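Local coordinates for ADP-ribosylating toxin CARDS (PDB 4TLV), which transfers ADP-ribose from NAD(+) to multiple target proteins and elicits vacuolization and other cytopathic effects in mammalian cells, at residues Arg8-Val13 with Ile50-Thr55; Glu20-Gly25 with His181-Gln186; Tyr79-Arg84 with Ala144-Ala149. All coordinates share one frame; numbering follows the deposited sequence.

Overall arrangement
All three contacts lie in the N-terminal mono-ADP-ribosyltransferase domain. Contacts 1 and 3 meet through neighbouring strands of one antiparallel sheet, their centres about 9 Å apart, and backbone bonds join them, among them Arg12 O to Tyr81 N at 2.8 Å. A sulfate ion, probably from the crystallisation liquor, is held by Arg8 of contact 1 and Arg147 of contact 3. Contact 2 has its centre about 8 Å from that of contact 3 and about 16 Å from that of contact 1. It docks helix 18-24 on the chain that leaves strand 168-181, where Asn182 ND2 reaches Val146 O at 2.8 Å. Along the chain, contact 3 is nested within the loop closed by contact 2.

Contact 1: Arg8-Val13 with Ile50-Thr55; sequences RFVYRV and ISTSET. With SO4 (sulfate ion), chain G.
Tyr11 and Ser53 form a single antiparallel hydrogen-bonded pair, Tyr11 N to Ser53 O and Ser53 N to Tyr11 O both measuring 2.8 Å. The short strand axes cross at 113°, and the remaining hydrogen bonds run through the Arg12 side chain and water. Arg12, extended from CG to NE with CG anti to its backbone N (chi1 -177°), sends NH1 to Ser51 O at 2.8 Å. This bond lies in the guanidinium plane and uses a carbonyl lone pair, while Ile50 CG2 covers one guanidinium face at 3.7 Å from NH1. Val10 CG2 presses on Thr52 OG1 at 3.3 Å, a hydroxyl whose polar partner is Trp135 O. The Tyr11 ring turns its edge to Glu54 O, 3.7 Å from CE2. Beyond the bridge, one water donates to both Phe9 O and Glu54 O, joining strand 9-14 to the residue just past the end of strand 49-53. Farther out, Asp14 forms a salt bridge with Arg12 NE, and Arg8 NE gives a nearly straight 2.7 Å bond to sulfate O3. Strand 9-14 is an outer strand of the five-stranded sheet and strand 49-53 belongs to the three-stranded one; their steep, briefly bridged crossing is consistent with the two-sheet core of the ADP-ribosyltransferase fold.

Contact 2: Glu20-Gly25 with His181-Gln186; sequences EIFEHG and HNPHYQ
Phe22 and Asn182 meet by stacking, the aromatic ring and the side-chain amide lying 10° from parallel. Asn182 CB sits over the ring centre in a CH-pi contact, 3.5 Å from the centroid of Phe22 and 6° off the ring normal. With Asn182 CG anti to its backbone N (chi1 180°), CG comes to lie 3.4 Å from Phe22 CG. The amide continues beyond the ring, bringing OD1 to 3.3 Å from Phe22 CB. The apolar part is slight: Pro183 CD approaches Phe22 CD2 at 4.2 Å. Polar contacts then fix the amide. Its OD1 accepts from His184 N at 2.9 Å, with the donor well above the carbonyl plane, and this closes an Asx turn that overlaps the type I beta turn from Asn182 to Tyr185. ND2 makes a weak 3.4 Å bond to Phe22 O near the end of helix 18-24, while its stronger partner is Val146 O. The same Phe22 O has the imidazole of His184 beside it, with CD2 at 3.3 Å. Glu23 and His184 lie toward solvent, whereas Phe22 is buried and also packs on Tyr81, Val146 and Ala149 of strands 76-84 and 146-156.

Contact 3: Tyr79-Arg84 with Ala144-Ala149; sequences YLYEIR and ANVRSA. With SO4 (sulfate ion), chain G.
Glu82 faces both Arg147 and Ser148 across a classic beta bulge, receiving Arg147 N on its carbonyl O at 2.9 Å and giving its own N to Ser148 O at 3.0 Å. Apolar packing gathers on the side of Tyr81, Ile83, Val146 and Ala149. There Ala149 CB lies 3.6 Å from Tyr81 CE1, and Val146 CG1 touches CD1 of the same ring. At the strand end, Asn145 ND2 donates almost straight to Arg84 O at 2.9 Å, while Arg84 N bonds to Asn145 O, so the two residues grip each other twice. Here, away from the sulfate, a water links Arg84 NH2 to Asn145 OD1; NH2 also bonds weakly to Ala144 O at 3.3 Å, and Arg84 NH1 is hydrogen-bonded to Thr190 OG1. Glu82 points to the other side and runs alongside Arg147. The Arg147 chain bends at chi3 (81°), which sets NE 2.8 Å from Glu82 OE1 in a salt bridge, the oxygen being approached from above the carboxylate plane. On the more open side, NH1 and NH2 bond to sulfate O1 and O4 respectively. Strand 76-84 lies between strands 9-14 and 146-156, with Phe9 against Arg147 and helix 18-24 covering Tyr81 and Ala149.

Contact 1: Arg8-Val13 with Ile50-Thr55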
loop_
_atom_site.group_PDB
_atom_site.type_symbol
_atom_site.label_atom_id
_atom_site.label_comp_id
_atom_site.label_asym_id
_atom_site.label_seq_id
_atom_site.Cartn_x
_atom_site.Cartn_y
_atom_site.Cartn_z
ATOM N N ARG A 8 -15.344 1.693 6.641
ATOM C CA ARG A 8 -16.451 2.527 7.080
ATOM C C ARG A 8 -16.283 3.969 6.600
ATOM O O ARG A 8 -17.230 4.593 6.123
ATOM C CB ARG A 8 -16.576 2.458 8.614
ATOM C CG ARG A 8 -17.606 3.394 9.214
ATOM C CD ARG A 8 -17.897 3.012 10.682
ATOM N NE ARG A 8 -18.232 4.169 11.512
ATOM C CZ ARG A 8 -19.333 4.900 11.380
ATOM N NH1 ARG A 8 -20.233 4.613 10.440
ATOM N NH2 ARG A 8 -19.536 5.928 12.194
ATOM N N PHE A 9 -15.073 4.496 6.731
ATOM C CA PHE A 9 -14.791 5.849 6.252
ATOM C C PHE A 9 -13.680 5.854 5.216
ATOM O O PHE A 9 -12.717 5.066 5.298
ATOM C CB PHE A 9 -14.410 6.773 7.424
ATOM C CG PHE A 9 -15.570 7.118 8.321
ATOM C CD1 PHE A 9 -16.589 7.929 7.862
ATOM C CD2 PHE A 9 -15.637 6.629 9.627
ATOM C CE1 PHE A 9 -17.676 8.253 8.668
ATOM C CE2 PHE A 9 -16.722 6.949 10.443
ATOM C CZ PHE A 9 -17.734 7.763 9.970
ATOM N N VAL A 10 -13.824 6.734 4.241
ATOM C CA VAL A 10 -12.760 7.028 3.295
ATOM C C VAL A 10 -12.504 8.538 3.366
ATOM O O VAL A 10 -13.228 9.249 4.059
ATOM C CB VAL A 10 -13.105 6.573 1.854
ATOM C CG1 VAL A 10 -13.163 5.043 1.769
ATOM C CG2 VAL A 10 -14.411 7.184 1.356
ATOM N N TYR A 11 -11.483 9.022 2.662
ATOM C CA TYR A 11 -11.022 10.413 2.829
ATOM C C TYR A 11 -10.684 11.037 1.501
ATOM O O TYR A 11 -10.219 10.358 0.581
ATOM C CB TYR A 11 -9.769 10.456 3.715
ATOM C CG TYR A 11 -10.063 9.859 5.047
ATOM C CD1 TYR A 11 -10.562 10.646 6.073
ATOM C CD2 TYR A 11 -9.909 8.488 5.267
ATOM C CE1 TYR A 11 -10.884 10.098 7.291
ATOM C CE2 TYR A 11 -10.248 7.929 6.496
ATOM C CZ TYR A 11 -10.733 8.752 7.499
ATOM O OH TYR A 11 -11.066 8.229 8.731
ATOM N N ARG A 12 -10.860 12.348 1.421
ATOM C CA ARG A 12 -10.592 13.052 0.182
ATOM C C ARG A 12 -10.183 14.485 0.492
ATOM O O ARG A 12 -10.853 15.172 1.273
ATOM C CB ARG A 12 -11.854 13.074 -0.685
ATOM C CG ARG A 12 -11.644 13.747 -2.061
ATOM C CD ARG A 12 -12.984 13.900 -2.800
ATOM N NE ARG A 12 -12.871 14.868 -3.892
ATOM C CZ ARG A 12 -12.396 14.586 -5.099
ATOM N NH1 ARG A 12 -11.983 13.353 -5.395
ATOM N NH2 ARG A 12 -12.320 15.549 -6.012
ATOM N N VAL A 13 -9.087 14.926 -0.115
ATOM C CA VAL A 13 -8.652 16.316 0.012
ATOM C C VAL A 13 -9.205 17.083 -1.187
ATOM O O VAL A 13 -9.064 16.650 -2.334
ATOM C CB VAL A 13 -7.098 16.414 0.048
ATOM C CG1 VAL A 13 -6.621 17.889 0.015
ATOM C CG2 VAL A 13 -6.537 15.675 1.272
ATOM N N ILE A 50 -15.673 9.162 -8.656
ATOM C CA ILE A 50 -15.022 10.136 -7.762
ATOM C C ILE A 50 -14.028 9.427 -6.840
ATOM O O ILE A 50 -14.366 8.433 -6.207
ATOM C CB ILE A 50 -16.043 10.889 -6.909
ATOM C CG1 ILE A 50 -16.996 11.693 -7.803
ATOM C CG2 ILE A 50 -15.347 11.845 -5.932
ATOM C CD1 ILE A 50 -18.137 12.342 -7.013
ATOM N N SER A 51 -12.806 9.949 -6.753
ATOM C CA SER A 51 -11.757 9.284 -5.974
ATOM C C SER A 51 -11.750 9.657 -4.497
ATOM O O SER A 51 -11.981 10.809 -4.121
ATOM C CB SER A 51 -10.376 9.584 -6.568
ATOM O OG SER A 51 -10.178 10.995 -6.596
ATOM N N THR A 52 -11.482 8.653 -3.669
ATOM C CA THR A 52 -11.259 8.834 -2.245
ATOM C C THR A 52 -10.185 7.824 -1.853
ATOM O O THR A 52 -9.819 6.947 -2.635
ATOM C CB THR A 52 -12.523 8.510 -1.397
ATOM O OG1 THR A 52 -12.779 7.095 -1.455
ATOM C CG2 THR A 52 -13.761 9.283 -1.890
ATOM N N SER A 53 -9.688 7.935 -0.634
ATOM C CA SER A 53 -8.626 7.054 -0.171
ATOM C C SER A 53 -9.028 6.386 1.156
ATOM O O SER A 53 -9.779 6.950 1.943
ATOM C CB SER A 53 -7.330 7.854 -0.003
ATOM O OG SER A 53 -6.316 7.038 0.554
ATOM N N GLU A 54 -8.536 5.175 1.392
ATOM C CA GLU A 54 -8.856 4.466 2.616
ATOM C C GLU A 54 -8.233 5.129 3.857
ATOM O O GLU A 54 -8.703 4.919 4.960
ATOM C CB GLU A 54 -8.409 3.002 2.504
ATOM C CG GLU A 54 -9.168 2.042 3.413
ATOM C CD GLU A 54 -8.779 0.587 3.149
ATOM O OE1 GLU A 54 -9.065 0.071 2.044
ATOM O OE2 GLU A 54 -8.178 -0.035 4.044
ATOM N N THR A 55 -7.194 5.939 3.680
ATOM C CA THR A 55 -6.555 6.605 4.835
ATOM C C THR A 55 -6.313 8.087 4.568
ATOM O O THR A 55 -6.108 8.486 3.422
ATOM C CB THR A 55 -5.161 5.998 5.193
ATOM O OG1 THR A 55 -4.213 6.282 4.151
ATOM C CG2 THR A 55 -5.239 4.483 5.426
HETATM S S SO4 G . -16.394 5.887 14.409
HETATM O O1 SO4 G . -17.726 6.485 14.437
HETATM O O2 SO4 G . -16.082 5.224 15.689
HETATM O O3 SO4 G . -16.359 4.885 13.349
HETATM O O4 SO4 G . -15.394 6.944 14.164
HETATM O O HOH W 1 -10.761 3.815 6.442
HETATM O O HOH W 2 -12.488 12.393 -8.537
#

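Contact 2: Glu20-Gly25 with His181-Gln186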
loop_
_atom_site.group_PDB
_atom_site.type_symbol
_atom_site.label_atom_id
_atom_site.label_comp_id
_atom_site.label_asym_id
_atom_site.label_seq_id
_atom_site.Cartn_x
_atom_site.Cartn_y
_atom_site.Cartn_z
ATOM N N GLU A 20 -19.600 24.545 1.063
ATOM C CA GLU A 20 -20.129 23.962 -0.170
ATOM C C GLU A 20 -20.333 22.440 -0.078
ATOM O O GLU A 20 -21.399 21.921 -0.408
ATOM C CB GLU A 20 -19.206 24.267 -1.341
ATOM C CG GLU A 20 -19.774 23.811 -2.677
ATOM C CD GLU A 20 -18.801 24.024 -3.830
ATOM O OE1 GLU A 20 -17.827 24.804 -3.677
ATOM O OE2 GLU A 20 -19.015 23.409 -4.894
ATOM N N ILE A 21 -19.294 21.732 0.348
ATOM C CA ILE A 21 -19.319 20.268 0.388
ATOM C C ILE A 21 -20.346 19.719 1.379
ATOM O O ILE A 21 -21.053 18.760 1.076
ATOM C CB ILE A 21 -17.927 19.700 0.739
ATOM C CG1 ILE A 21 -16.870 20.182 -0.273
ATOM C CG2 ILE A 21 -17.972 18.157 0.847
ATOM C CD1 ILE A 21 -17.210 19.871 -1.732
ATOM N N PHE A 22 -20.415 20.315 2.570
ATOM C CA PHE A 22 -21.354 19.872 3.602
ATOM C C PHE A 22 -22.790 19.980 3.108
ATOM O O PHE A 22 -23.664 19.255 3.566
ATOM C CB PHE A 22 -21.197 20.664 4.914
ATOM C CG PHE A 22 -20.009 20.248 5.760
ATOM C CD1 PHE A 22 -19.110 19.282 5.319
ATOM C CD2 PHE A 22 -19.792 20.838 7.003
ATOM C CE1 PHE A 22 -18.014 18.898 6.117
ATOM C CE2 PHE A 22 -18.713 20.481 7.795
ATOM C CZ PHE A 22 -17.815 19.504 7.357
ATOM N N GLU A 23 -23.020 20.879 2.158
ATOM C CA GLU A 23 -24.357 21.099 1.627
ATOM C C GLU A 23 -24.653 20.291 0.360
ATOM O O GLU A 23 -25.770 19.818 0.170
ATOM C CB GLU A 23 -24.581 22.588 1.347
ATOM C CG GLU A 23 -25.790 22.835 0.460
ATOM C CD GLU A 23 -26.427 24.181 0.698
ATOM O OE1 GLU A 23 -25.682 25.168 0.884
ATOM O OE2 GLU A 23 -27.677 24.248 0.697
ATOM N N HIS A 24 -23.649 20.131 -0.497
ATOM C CA HIS A 24 -23.864 19.542 -1.816
ATOM C C HIS A 24 -23.187 18.198 -2.085
ATOM O O HIS A 24 -23.445 17.598 -3.122
ATOM C CB HIS A 24 -23.421 20.517 -2.904
ATOM C CG HIS A 24 -24.159 21.815 -2.873
ATOM N ND1 HIS A 24 -25.470 21.932 -3.278
ATOM C CD2 HIS A 24 -23.774 23.050 -2.476
ATOM C CE1 HIS A 24 -25.862 23.186 -3.132
ATOM N NE2 HIS A 24 -24.851 23.885 -2.649
ATOM N N GLY A 25 -22.315 17.742 -1.190
ATOM C CA GLY A 25 -21.537 16.538 -1.461
ATOM C C GLY A 25 -20.505 16.773 -2.558
ATOM O O GLY A 25 -20.050 17.900 -2.759
ATOM N N HIS A 181 -17.672 19.404 12.139
ATOM C CA HIS A 181 -18.708 18.405 11.879
ATOM C C HIS A 181 -19.800 18.908 10.940
ATOM O O HIS A 181 -20.272 20.035 11.069
ATOM C CB HIS A 181 -19.342 17.899 13.181
ATOM C CG HIS A 181 -20.430 16.889 12.959
ATOM N ND1 HIS A 181 -20.170 15.584 12.589
ATOM C CD2 HIS A 181 -21.781 16.999 13.027
ATOM C CE1 HIS A 181 -21.314 14.930 12.456
ATOM N NE2 HIS A 181 -22.306 15.764 12.716
ATOM N N ASN A 182 -20.212 18.057 10.002
ATOM C CA ASN A 182 -21.259 18.396 9.058
ATOM C C ASN A 182 -22.647 18.178 9.665
ATOM O O ASN A 182 -23.029 17.037 9.963
ATOM C CB ASN A 182 -21.120 17.530 7.812
ATOM C CG ASN A 182 -22.179 17.823 6.784
ATOM O OD1 ASN A 182 -22.939 18.782 6.915
ATOM N ND2 ASN A 182 -22.233 17.002 5.738
ATOM N N PRO A 183 -23.414 19.265 9.853
ATOM C CA PRO A 183 -24.730 19.073 10.485
ATOM C C PRO A 183 -25.687 18.260 9.601
ATOM O O PRO A 183 -26.667 17.723 10.110
ATOM C CB PRO A 183 -25.251 20.507 10.660
ATOM C CG PRO A 183 -24.486 21.319 9.639
ATOM C CD PRO A 183 -23.130 20.683 9.561
ATOM N N HIS A 184 -25.414 18.187 8.300
ATOM C CA HIS A 184 -26.226 17.393 7.385
ATOM C C HIS A 184 -25.799 15.926 7.308
ATOM O O HIS A 184 -26.391 15.143 6.564
ATOM C CB HIS A 184 -26.190 17.991 5.979
ATOM C CG HIS A 184 -26.651 19.416 5.914
ATOM N ND1 HIS A 184 -27.950 19.792 6.183
ATOM C CD2 HIS A 184 -25.987 20.556 5.597
ATOM C CE1 HIS A 184 -28.065 21.101 6.043
ATOM N NE2 HIS A 184 -26.890 21.589 5.687
ATOM N N TYR A 185 -24.760 15.552 8.044
ATOM C CA TYR A 185 -24.311 14.162 8.028
ATOM C C TYR A 185 -25.389 13.239 8.588
ATOM O O TYR A 185 -26.034 13.555 9.586
ATOM C CB TYR A 185 -23.017 13.975 8.838
ATOM C CG TYR A 185 -22.610 12.518 8.974
ATOM C CD1 TYR A 185 -22.090 11.817 7.884
ATOM C CD2 TYR A 185 -22.739 11.842 10.187
ATOM C CE1 TYR A 185 -21.719 10.489 8.001
ATOM C CE2 TYR A 185 -22.372 10.506 10.315
ATOM C CZ TYR A 185 -21.860 9.837 9.205
ATOM O OH TYR A 185 -21.493 8.513 9.302
ATOM N N GLN A 186 -25.580 12.097 7.947
ATOM C CA GLN A 186 -26.469 11.073 8.481
ATOM C C GLN A 186 -25.680 9.824 8.853
ATOM O O GLN A 186 -24.935 9.295 8.023
ATOM C CB GLN A 186 -27.555 10.739 7.444
ATOM C CG GLN A 186 -28.430 11.942 7.081
ATOM C CD GLN A 186 -29.450 11.624 6.002
ATOM O OE1 GLN A 186 -29.841 10.471 5.832
ATOM N NE2 GLN A 186 -29.885 12.647 5.265
#

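Contact 3: Tyr79-Arg84 with Ala144-Ala149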
loop_
_atom_site.group_PDB
_atom_site.type_symbol
_atom_site.label_atom_id
_atom_site.label_comp_id
_atom_site.label_asym_id
_atom_site.label_seq_id
_atom_site.Cartn_x
_atom_site.Cartn_y
_atom_site.Cartn_z
ATOM N N TYR A 79 -9.031 21.200 2.198
ATOM C CA TYR A 79 -9.757 20.538 3.274
ATOM C C TYR A 79 -9.705 19.038 3.128
ATOM O O TYR A 79 -9.826 18.520 2.028
ATOM C CB TYR A 79 -11.207 20.996 3.310
ATOM C CG TYR A 79 -11.295 22.464 3.608
ATOM C CD1 TYR A 79 -11.295 22.918 4.916
ATOM C CD2 TYR A 79 -11.315 23.396 2.580
ATOM C CE1 TYR A 79 -11.348 24.263 5.203
ATOM C CE2 TYR A 79 -11.356 24.747 2.853
ATOM C CZ TYR A 79 -11.378 25.173 4.169
ATOM O OH TYR A 79 -11.431 26.521 4.450
ATOM N N LEU A 80 -9.505 18.356 4.246
ATOM C CA LEU A 80 -9.581 16.901 4.276
ATOM C C LEU A 80 -10.985 16.545 4.708
ATOM O O LEU A 80 -11.432 16.972 5.772
ATOM C CB LEU A 80 -8.593 16.342 5.285
ATOM C CG LEU A 80 -8.700 14.845 5.604
ATOM C CD1 LEU A 80 -8.247 14.023 4.397
ATOM C CD2 LEU A 80 -7.848 14.534 6.810
ATOM N N TYR A 81 -11.682 15.772 3.881
ATOM C CA TYR A 81 -13.026 15.329 4.214
ATOM C C TYR A 81 -13.076 13.860 4.591
ATOM O O TYR A 81 -12.474 13.016 3.918
ATOM C CB TYR A 81 -13.950 15.556 3.029
ATOM C CG TYR A 81 -14.151 17.012 2.757
ATOM C CD1 TYR A 81 -15.048 17.755 3.519
ATOM C CD2 TYR A 81 -13.435 17.662 1.762
ATOM C CE1 TYR A 81 -15.236 19.097 3.279
ATOM C CE2 TYR A 81 -13.611 19.015 1.526
ATOM C CZ TYR A 81 -14.517 19.721 2.283
ATOM O OH TYR A 81 -14.711 21.065 2.064
ATOM N N GLU A 82 -13.822 13.570 5.652
ATOM C CA GLU A 82 -14.067 12.210 6.106
ATOM C C GLU A 82 -15.464 11.813 5.643
ATOM O O GLU A 82 -16.437 12.499 5.951
ATOM C CB GLU A 82 -13.992 12.167 7.630
ATOM C CG GLU A 82 -14.353 10.820 8.229
ATOM C CD GLU A 82 -14.310 10.856 9.752
ATOM O OE1 GLU A 82 -15.163 11.529 10.349
ATOM O OE2 GLU A 82 -13.416 10.225 10.331
ATOM N N ILE A 83 -15.561 10.706 4.902
ATOM C CA ILE A 83 -16.765 10.362 4.158
ATOM C C ILE A 83 -17.179 8.926 4.477
ATOM O O ILE A 83 -16.389 8.000 4.284
ATOM C CB ILE A 83 -16.489 10.455 2.629
ATOM C CG1 ILE A 83 -15.943 11.840 2.243
ATOM C CG2 ILE A 83 -17.722 10.068 1.814
ATOM C CD1 ILE A 83 -15.266 11.883 0.856
ATOM N N ARG A 84 -18.412 8.739 4.953
ATOM C CA ARG A 84 -18.913 7.402 5.237
ATOM C C ARG A 84 -19.107 6.686 3.914
ATOM O O ARG A 84 -19.772 7.198 3.020
ATOM C CB ARG A 84 -20.243 7.429 6.023
ATOM C CG ARG A 84 -20.853 6.054 6.297
ATOM C CD ARG A 84 -22.187 6.140 7.113
ATOM N NE ARG A 84 -23.013 7.265 6.670
ATOM C CZ ARG A 84 -23.739 7.274 5.556
ATOM N NH1 ARG A 84 -23.784 6.196 4.767
ATOM N NH2 ARG A 84 -24.418 8.366 5.221
ATOM N N ALA A 144 -24.992 13.915 2.722
ATOM C CA ALA A 144 -25.263 13.086 3.894
ATOM C C ALA A 144 -24.164 12.071 4.248
ATOM O O ALA A 144 -24.112 11.613 5.390
ATOM C CB ALA A 144 -26.625 12.381 3.756
ATOM N N ASN A 145 -23.302 11.727 3.286
ATOM C CA ASN A 145 -22.166 10.834 3.554
ATOM C C ASN A 145 -20.990 11.548 4.241
ATOM O O ASN A 145 -20.120 10.896 4.813
ATOM C CB ASN A 145 -21.625 10.195 2.255
ATOM C CG ASN A 145 -22.551 9.133 1.683
ATOM O OD1 ASN A 145 -23.725 9.550 1.216
ATOM N ND2 ASN A 145 -22.196 7.944 1.640
ATOM N N VAL A 146 -20.941 12.875 4.154
ATOM C CA VAL A 146 -19.739 13.603 4.575
ATOM C C VAL A 146 -19.846 13.966 6.054
ATOM O O VAL A 146 -20.709 14.761 6.452
ATOM C CB VAL A 146 -19.511 14.873 3.722
ATOM C CG1 VAL A 146 -18.200 15.567 4.117
ATOM C CG2 VAL A 146 -19.482 14.522 2.234
ATOM N N ARG A 147 -19.009 13.349 6.880
ATOM C CA ARG A 147 -19.153 13.531 8.318
ATOM C C ARG A 147 -18.390 14.734 8.849
ATOM O O ARG A 147 -18.919 15.482 9.672
ATOM C CB ARG A 147 -18.739 12.281 9.102
ATOM C CG ARG A 147 -18.953 12.434 10.628
ATOM C CD ARG A 147 -18.888 11.101 11.381
ATOM N NE ARG A 147 -17.505 10.691 11.645
ATOM C CZ ARG A 147 -17.171 9.734 12.501
ATOM N NH1 ARG A 147 -18.120 9.086 13.181
ATOM N NH2 ARG A 147 -15.898 9.426 12.689
ATOM N N SER A 148 -17.148 14.904 8.394
ATOM C CA SER A 148 -16.243 15.885 9.010
ATOM C C SER A 148 -15.307 16.508 7.987
ATOM O O SER A 148 -15.130 15.981 6.887
ATOM C CB SER A 148 -15.383 15.211 10.089
ATOM O OG SER A 148 -16.177 14.435 10.972
ATOM N N ALA A 149 -14.685 17.621 8.369
ATOM C CA ALA A 149 -13.621 18.226 7.573
ATOM C C ALA A 149 -12.557 18.825 8.488
ATOM O O ALA A 149 -12.867 19.224 9.611
ATOM C CB ALA A 149 -14.184 19.291 6.671
HETATM S S SO4 G . -16.394 5.887 14.409
HETATM O O1 SO4 G . -17.726 6.485 14.437
HETATM O O2 SO4 G . -16.082 5.224 15.689
HETATM O O3 SO4 G . -16.359 4.885 13.349
HETATM O O4 SO4 G . -15.394 6.944 14.164
HETATM O O HOH W 3 -25.879 8.649 2.672
#